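Local atomic coordinates of 3-oxosteroid 1-dehydrogenase (Sterolibacterium denitrificans, PDB entry 7P18), a protein that binds FAD and probably catalyses the 1,2-dehydrogenation of 3-oxosteroids to 3-oxo-Delta(1)-steroids, passing electrons to an acceptor. Residues Gly345-Ile357 with Gly431-Asn444. Numbering follows the deposited sequence.
Sequences GCIVVNGKGQRFI and GVDAAGLKQSVELN
The type I beta turn Asn350-Gly353 sits against the N-terminal end of helix 434-444, pinned by a bond from Asp433 N to Gly351 O (2.9 Å, 164° at the hydrogen). Asp433 is the N-cap: its OD1 reaches over the first turn to accept from Gly436 N at 2.9 Å, using the anti lone pair, while its CB rests against the carbonyl of Lys352. That carbonyl oxygen is also met by Gly436 CA, 3.6 Å away in a nearly straight CA-H...O contact. Glycines allow this closeness. Gly353 CA is 4.2 Å from Leu437 CA, and a CB on either Gly353 or Gly436 would clash with the backbone opposite. With its positive phi, Gly353 also forms a G1-type bulge after the turn, and Val432 CG1 lies against its CA at 3.6 Å.

One helical turn beyond Gly436, Ser440 OG stands beside its own backbone N (chi1 -63°) and donates to Gly353 O at 2.7 Å, in the carbonyl plane; a water bound by Arg355 N donates to the same hydroxyl. Were this an alanine, Gly353 O would probably lose this donor and the water an acceptor, slackening the hold of the helix on the bulge.

Strand 347-349, an antiparallel neighbour of strand 383-387 in its sheet, runs back along the helix at 152° to it. Ile347 sends CD1 in among Leu437, Val441 and Ser440, 3.9 Å from Ser440 CB, its side chain crossing that of Val441 at about a right angle; Leu423 of the preceding helix packs on Leu437 and Val441. The other branch of Ile347, CG2, touches Asn444 OD1 at 3.7 Å. A water links that oxygen to Gly345 N, and Asn444 ND2 bonds to Ala479 O.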
ATOM      1  N   GLY A 345     -19.936 -13.940  -5.791  1.00 22.79           N
ATOM      2  CA  GLY A 345     -19.912 -14.827  -6.969  1.00 27.46           C
ATOM      3  C   GLY A 345     -18.503 -15.214  -7.420  1.00 27.54           C
ATOM      4  O   GLY A 345     -18.405 -15.839  -8.473  1.00 28.73           O
ATOM      5  N   CYS A 346     -17.454 -14.842  -6.688  1.00 25.48           N
ATOM      6  CA  CYS A 346     -16.070 -15.245  -7.086  1.00 26.37           C
ATOM      7  C   CYS A 346     -15.483 -16.162  -6.026  1.00 31.34           C
ATOM      8  O   CYS A 346     -15.760 -15.954  -4.824  1.00 34.33           O
ATOM      9  CB  CYS A 346     -15.193 -14.046  -7.350  1.00 28.51           C
ATOM     10  SG  CYS A 346     -14.774 -13.066  -5.881  1.00 28.05           S
ATOM     11  N   ILE A 347     -14.719 -17.170  -6.442  1.00 24.91           N
ATOM     12  CA  ILE A 347     -14.042 -18.081  -5.478  1.00 23.71           C
ATOM     13  C   ILE A 347     -12.570 -18.176  -5.848  1.00 24.93           C
ATOM     14  O   ILE A 347     -12.240 -17.980  -7.020  1.00 22.94           O
ATOM     15  CB  ILE A 347     -14.708 -19.466  -5.388  1.00 25.39           C
ATOM     16  CG1 ILE A 347     -14.777 -20.209  -6.721  1.00 24.81           C
ATOM     17  CG2 ILE A 347     -16.076 -19.353  -4.732  1.00 25.84           C
ATOM     18  CD1 ILE A 347     -15.080 -21.687  -6.520  1.00 26.75           C
ATOM     19  N   VAL A 348     -11.738 -18.468  -4.853  1.00 21.60           N
ATOM     20  CA  VAL A 348     -10.292 -18.727  -5.076  1.00 22.96           C
ATOM     21  C   VAL A 348     -10.034 -20.188  -4.804  1.00 22.17           C
ATOM     22  O   VAL A 348     -10.399 -20.670  -3.736  1.00 24.05           O
ATOM     23  CB  VAL A 348      -9.440 -17.790  -4.195  1.00 21.84           C
ATOM     24  CG1 VAL A 348      -7.976 -18.202  -4.192  1.00 24.05           C
ATOM     25  CG2 VAL A 348      -9.635 -16.358  -4.690  1.00 22.28           C
ATOM     26  N   VAL A 349      -9.340 -20.851  -5.736  1.00 24.18           N
ATOM     27  CA  VAL A 349      -9.005 -22.287  -5.603  1.00 22.98           C
ATOM     28  C   VAL A 349      -7.524 -22.497  -5.894  1.00 21.91           C
ATOM     29  O   VAL A 349      -6.913 -21.680  -6.614  1.00 22.42           O
ATOM     30  CB  VAL A 349      -9.874 -23.163  -6.532  1.00 23.99           C
ATOM     31  CG1 VAL A 349     -11.344 -23.025  -6.155  1.00 25.44           C
ATOM     32  CG2 VAL A 349      -9.616 -22.836  -8.005  1.00 24.63           C
ATOM     33  N   ASN A 350      -7.009 -23.583  -5.325  1.00 24.16           N
ATOM     34  CA  ASN A 350      -5.674 -24.164  -5.638  1.00 25.93           C
ATOM     35  C   ASN A 350      -5.819 -25.097  -6.846  1.00 28.42           C
ATOM     36  O   ASN A 350      -6.904 -25.131  -7.461  1.00 28.40           O
ATOM     37  CB  ASN A 350      -5.059 -24.860  -4.414  1.00 26.84           C
ATOM     38  CG  ASN A 350      -5.868 -26.022  -3.883  1.00 27.59           C
ATOM     39  OD1 ASN A 350      -6.700 -26.582  -4.591  1.00 28.29           O
ATOM     40  ND2 ASN A 350      -5.613 -26.433  -2.654  1.00 25.04           N
ATOM     41  N   GLY A 351      -4.747 -25.799  -7.210  1.00 29.73           N
ATOM     42  CA  GLY A 351      -4.715 -26.661  -8.404  1.00 31.71           C
ATOM     43  C   GLY A 351      -5.595 -27.888  -8.246  1.00 30.33           C
ATOM     44  O   GLY A 351      -5.951 -28.489  -9.275  1.00 30.90           O
ATOM     45  N   LYS A 352      -5.937 -28.252  -7.016  1.00 29.04           N
ATOM     46  CA  LYS A 352      -6.900 -29.341  -6.704  1.00 31.39           C
ATOM     47  C   LYS A 352      -8.345 -28.836  -6.803  1.00 31.44           C
ATOM     48  O   LYS A 352      -9.252 -29.614  -6.465  1.00 32.19           O
ATOM     49  CB  LYS A 352      -6.580 -29.889  -5.317  1.00 34.83           C
ATOM     50  CG  LYS A 352      -5.231 -30.590  -5.245  1.00 43.94           C
ATOM     51  CD  LYS A 352      -4.821 -30.972  -3.832  1.00 50.46           C
ATOM     52  CE  LYS A 352      -3.697 -31.984  -3.805  1.00 54.52           C
ATOM     53  NZ  LYS A 352      -3.428 -32.440  -2.423  1.00 59.40           N
ATOM     54  N   GLY A 353      -8.542 -27.578  -7.209  1.00 29.20           N
ATOM     55  CA  GLY A 353      -9.864 -26.915  -7.293  1.00 30.46           C
ATOM     56  C   GLY A 353     -10.535 -26.685  -5.938  1.00 30.64           C
ATOM     57  O   GLY A 353     -11.763 -26.475  -5.897  1.00 29.54           O
ATOM     58  N   GLN A 354      -9.778 -26.683  -4.852  1.00 29.88           N
ATOM     59  CA  GLN A 354     -10.347 -26.515  -3.489  1.00 30.26           C
ATOM     60  C   GLN A 354     -10.129 -25.069  -3.034  1.00 28.78           C
ATOM     61  O   GLN A 354      -9.034 -24.495  -3.328  1.00 27.10           O
ATOM     62  CB  GLN A 354      -9.683 -27.439  -2.467  1.00 35.41           C
ATOM     63  CG  GLN A 354      -9.616 -28.918  -2.845  1.00 41.48           C
ATOM     64  CD  GLN A 354      -8.499 -29.559  -2.037  1.00 49.42           C
ATOM     65  OE1 GLN A 354      -7.393 -29.019  -1.874  1.00 57.88           O
ATOM     66  NE2 GLN A 354      -8.765 -30.734  -1.507  1.00 50.87           N
ATOM     67  N   ARG A 355     -11.080 -24.528  -2.275  1.00 27.26           N
ATOM     68  CA  ARG A 355     -10.902 -23.234  -1.566  1.00 27.40           C
ATOM     69  C   ARG A 355      -9.973 -23.428  -0.371  1.00 24.79           C
ATOM     70  O   ARG A 355      -9.982 -24.527   0.223  1.00 25.22           O
ATOM     71  CB  ARG A 355     -12.255 -22.651  -1.138  1.00 25.94           C
ATOM     72  CG  ARG A 355     -13.113 -22.202  -2.309  1.00 28.44           C
ATOM     73  CD  ARG A 355     -14.487 -21.741  -1.833  1.00 31.04           C
ATOM     74  NE  ARG A 355     -14.406 -20.572  -0.965  1.00 28.47           N
ATOM     75  CZ  ARG A 355     -14.946 -20.457   0.249  1.00 28.43           C
ATOM     76  NH1 ARG A 355     -15.638 -21.446   0.788  1.00 26.26           N
ATOM     77  NH2 ARG A 355     -14.777 -19.334   0.939  1.00 28.47           N
ATOM     78  N   PHE A 356      -9.223 -22.388   0.028  1.00 24.06           N
ATOM     79  CA  PHE A 356      -8.274 -22.490   1.180  1.00 22.53           C
ATOM     80  C   PHE A 356      -8.270 -21.216   2.024  1.00 23.56           C
ATOM     81  O   PHE A 356      -7.598 -21.220   3.116  1.00 24.29           O
ATOM     82  CB  PHE A 356      -6.856 -22.807   0.713  1.00 22.89           C
ATOM     83  CG  PHE A 356      -6.258 -21.848  -0.271  1.00 21.52           C
ATOM     84  CD1 PHE A 356      -5.559 -20.750   0.158  1.00 21.60           C
ATOM     85  CD2 PHE A 356      -6.419 -22.031  -1.637  1.00 22.61           C
ATOM     86  CE1 PHE A 356      -5.034 -19.853  -0.752  1.00 22.67           C
ATOM     87  CE2 PHE A 356      -5.918 -21.127  -2.550  1.00 24.78           C
ATOM     88  CZ  PHE A 356      -5.219 -20.026  -2.103  1.00 23.96           C
ATOM     89  N   ILE A 357      -8.970 -20.174   1.558  1.00 24.36           N
ATOM     90  CA  ILE A 357      -8.959 -18.831   2.189  1.00 25.74           C
ATOM     91  C   ILE A 357     -10.312 -18.157   1.985  1.00 24.79           C
ATOM     92  O   ILE A 357     -10.848 -18.191   0.865  1.00 24.98           O
ATOM     93  CB  ILE A 357      -7.799 -17.974   1.649  1.00 24.03           C
ATOM     94  CG1 ILE A 357      -7.653 -16.639   2.385  1.00 25.25           C
ATOM     95  CG2 ILE A 357      -7.860 -17.750   0.128  1.00 25.82           C
ATOM     96  CD1 ILE A 357      -7.321 -16.742   3.856  1.00 27.32           C
ATOM     97  N   GLY A 431      -5.219 -25.795 -15.603  1.00 30.98           N
ATOM     98  CA  GLY A 431      -4.510 -26.890 -14.926  1.00 28.81           C
ATOM     99  C   GLY A 431      -5.067 -27.170 -13.557  1.00 28.77           C
ATOM    100  O   GLY A 431      -4.307 -27.602 -12.694  1.00 30.90           O
ATOM    101  N   VAL A 432      -6.358 -26.921 -13.369  1.00 29.93           N
ATOM    102  CA  VAL A 432      -7.089 -27.141 -12.103  1.00 29.20           C
ATOM    103  C   VAL A 432      -7.952 -28.396 -12.256  1.00 29.34           C
ATOM    104  O   VAL A 432      -8.548 -28.579 -13.295  1.00 30.34           O
ATOM    105  CB  VAL A 432      -7.918 -25.879 -11.761  1.00 30.62           C
ATOM    106  CG1 VAL A 432      -8.928 -26.149 -10.684  1.00 29.75           C
ATOM    107  CG2 VAL A 432      -7.008 -24.708 -11.385  1.00 30.05           C
ATOM    108  N   ASP A 433      -8.005 -29.208 -11.215  1.00 32.04           N
ATOM    109  CA  ASP A 433      -8.836 -30.432 -11.119  1.00 32.81           C
ATOM    110  C   ASP A 433     -10.300 -30.042 -11.336  1.00 33.81           C
ATOM    111  O   ASP A 433     -10.827 -29.247 -10.539  1.00 32.86           O
ATOM    112  CB  ASP A 433      -8.628 -31.133  -9.776  1.00 31.53           C
ATOM    113  CG  ASP A 433      -9.298 -32.501  -9.718  1.00 35.96           C
ATOM    114  OD1 ASP A 433     -10.473 -32.581  -9.378  1.00 36.48           O
ATOM    115  OD2 ASP A 433      -8.611 -33.482  -9.998  1.00 38.76           O
ATOM    116  N   ALA A 434     -10.938 -30.585 -12.379  1.00 30.40           N
ATOM    117  CA  ALA A 434     -12.324 -30.240 -12.767  1.00 31.49           C
ATOM    118  C   ALA A 434     -13.306 -30.708 -11.687  1.00 30.69           C
ATOM    119  O   ALA A 434     -14.231 -29.924 -11.392  1.00 31.46           O
ATOM    120  CB  ALA A 434     -12.680 -30.826 -14.109  1.00 34.77           C
ATOM    121  N   ALA A 435     -13.139 -31.909 -11.130  1.00 35.20           N
ATOM    122  CA  ALA A 435     -14.058 -32.475 -10.113  1.00 36.98           C
ATOM    123  C   ALA A 435     -14.002 -31.614  -8.845  1.00 36.98           C
ATOM    124  O   ALA A 435     -15.090 -31.346  -8.256  1.00 35.52           O
ATOM    125  CB  ALA A 435     -13.737 -33.921  -9.806  1.00 39.74           C
ATOM    126  N   GLY A 436     -12.801 -31.186  -8.420  1.00 34.77           N
ATOM    127  CA  GLY A 436     -12.650 -30.272  -7.262  1.00 32.24           C
ATOM    128  C   GLY A 436     -13.369 -28.949  -7.506  1.00 28.32           C
ATOM    129  O   GLY A 436     -14.169 -28.480  -6.645  1.00 30.82           O
ATOM    130  N   LEU A 437     -13.110 -28.327  -8.652  1.00 27.78           N
ATOM    131  CA  LEU A 437     -13.718 -27.006  -8.958  1.00 31.05           C
ATOM    132  C   LEU A 437     -15.241 -27.154  -8.976  1.00 32.27           C
ATOM    133  O   LEU A 437     -15.942 -26.259  -8.433  1.00 30.68           O
ATOM    134  CB  LEU A 437     -13.193 -26.468 -10.284  1.00 28.56           C
ATOM    135  CG  LEU A 437     -13.853 -25.174 -10.762  1.00 31.02           C
ATOM    136  CD1 LEU A 437     -13.708 -24.074  -9.725  1.00 30.94           C
ATOM    137  CD2 LEU A 437     -13.259 -24.676 -12.048  1.00 31.53           C
ATOM    138  N   LYS A 438     -15.755 -28.233  -9.564  1.00 34.51           N
ATOM    139  CA  LYS A 438     -17.227 -28.473  -9.608  1.00 34.18           C
ATOM    140  C   LYS A 438     -17.759 -28.553  -8.173  1.00 32.47           C
ATOM    141  O   LYS A 438     -18.795 -27.918  -7.881  1.00 35.20           O
ATOM    142  CB  LYS A 438     -17.541 -29.738 -10.415  1.00 37.48           C
ATOM    143  CG  LYS A 438     -19.012 -30.130 -10.505  1.00 44.71           C
ATOM    144  CD  LYS A 438     -19.217 -31.224 -11.600  1.00 51.38           C
ATOM    145  CE  LYS A 438     -20.660 -31.517 -11.965  1.00 59.20           C
ATOM    146  NZ  LYS A 438     -21.362 -32.229 -10.869  1.00 66.11           N
ATOM    147  N   GLN A 439     -17.078 -29.286  -7.311  1.00 32.06           N
ATOM    148  CA  GLN A 439     -17.468 -29.422  -5.883  1.00 35.49           C
ATOM    149  C   GLN A 439     -17.469 -28.034  -5.213  1.00 36.47           C
ATOM    150  O   GLN A 439     -18.466 -27.693  -4.528  1.00 33.84           O
ATOM    151  CB  GLN A 439     -16.552 -30.422  -5.175  1.00 40.26           C
ATOM    152  CG  GLN A 439     -16.877 -30.576  -3.692  1.00 49.71           C
ATOM    153  CD  GLN A 439     -18.183 -31.311  -3.455  1.00 60.00           C
ATOM    154  OE1 GLN A 439     -18.246 -32.534  -3.577  1.00 82.32           O
ATOM    155  NE2 GLN A 439     -19.245 -30.576  -3.129  1.00 64.40           N
ATOM    156  N   SER A 440     -16.442 -27.213  -5.461  1.00 33.52           N
ATOM    157  CA  SER A 440     -16.305 -25.866  -4.843  1.00 30.77           C
ATOM    158  C   SER A 440     -17.437 -24.957  -5.312  1.00 28.95           C
ATOM    159  O   SER A 440     -17.991 -24.204  -4.461  1.00 29.73           O
ATOM    160  CB  SER A 440     -14.931 -25.289  -5.115  1.00 28.22           C
ATOM    161  OG  SER A 440     -13.985 -26.131  -4.488  1.00 28.17           O
ATOM    162  N   VAL A 441     -17.819 -25.044  -6.591  1.00 27.89           N
ATOM    163  CA  VAL A 441     -18.920 -24.218  -7.135  1.00 30.21           C
ATOM    164  C   VAL A 441     -20.253 -24.683  -6.514  1.00 30.64           C
ATOM    165  O   VAL A 441     -21.049 -23.804  -6.124  1.00 27.94           O
ATOM    166  CB  VAL A 441     -18.936 -24.216  -8.671  1.00 30.87           C
ATOM    167  CG1 VAL A 441     -20.243 -23.627  -9.198  1.00 30.09           C
ATOM    168  CG2 VAL A 441     -17.737 -23.461  -9.236  1.00 34.27           C
ATOM    169  N   GLU A 442     -20.486 -25.996  -6.429  1.00 36.52           N
ATOM    170  CA  GLU A 442     -21.731 -26.557  -5.809  1.00 36.38           C
ATOM    171  C   GLU A 442     -21.844 -26.081  -4.350  1.00 33.41           C
ATOM    172  O   GLU A 442     -22.924 -25.616  -3.961  1.00 29.97           O
ATOM    173  CB  GLU A 442     -21.754 -28.076  -5.925  1.00 41.13           C
ATOM    174  CG  GLU A 442     -22.079 -28.553  -7.326  1.00 52.40           C
ATOM    175  CD  GLU A 442     -21.941 -30.054  -7.567  1.00 63.83           C
ATOM    176  OE1 GLU A 442     -21.348 -30.754  -6.697  1.00 72.14           O
ATOM    177  OE2 GLU A 442     -22.417 -30.524  -8.632  1.00 59.56           O
ATOM    178  N   LEU A 443     -20.757 -26.145  -3.573  1.00 36.68           N
ATOM    179  CA  LEU A 443     -20.745 -25.666  -2.157  1.00 34.91           C
ATOM    180  C   LEU A 443     -21.037 -24.162  -2.107  1.00 32.28           C
ATOM    181  O   LEU A 443     -21.799 -23.736  -1.233  1.00 30.21           O
ATOM    182  CB  LEU A 443     -19.410 -26.015  -1.496  1.00 35.30           C
ATOM    183  CG  LEU A 443     -19.215 -27.501  -1.194  1.00 36.03           C
ATOM    184  CD1 LEU A 443     -17.811 -27.793  -0.695  1.00 37.45           C
ATOM    185  CD2 LEU A 443     -20.227 -27.997  -0.168  1.00 39.88           C
ATOM    186  N   ASN A 444     -20.440 -23.382  -3.005  1.00 30.44           N
ATOM    187  CA  ASN A 444     -20.633 -21.914  -3.057  1.00 29.79           C
ATOM    188  C   ASN A 444     -22.130 -21.629  -3.221  1.00 33.08           C
ATOM    189  O   ASN A 444     -22.676 -20.738  -2.531  1.00 29.36           O
ATOM    190  CB  ASN A 444     -19.875 -21.291  -4.228  1.00 29.43           C
ATOM    191  CG  ASN A 444     -20.208 -19.841  -4.447  1.00 28.94           C
ATOM    192  OD1 ASN A 444     -19.636 -18.979  -3.774  1.00 29.64           O
ATOM    193  ND2 ASN A 444     -21.128 -19.552  -5.365  1.00 26.47           N
TER
HETATM  194  O   HOH W   1     -19.821 -16.165  -3.750  1.00 26.87           O
HETATM  195  O   HOH W   2      -4.354 -30.145 -10.907  1.00 51.40           O
HETATM  196  O   HOH W   3     -13.687 -25.716  -1.609  1.00 28.96           O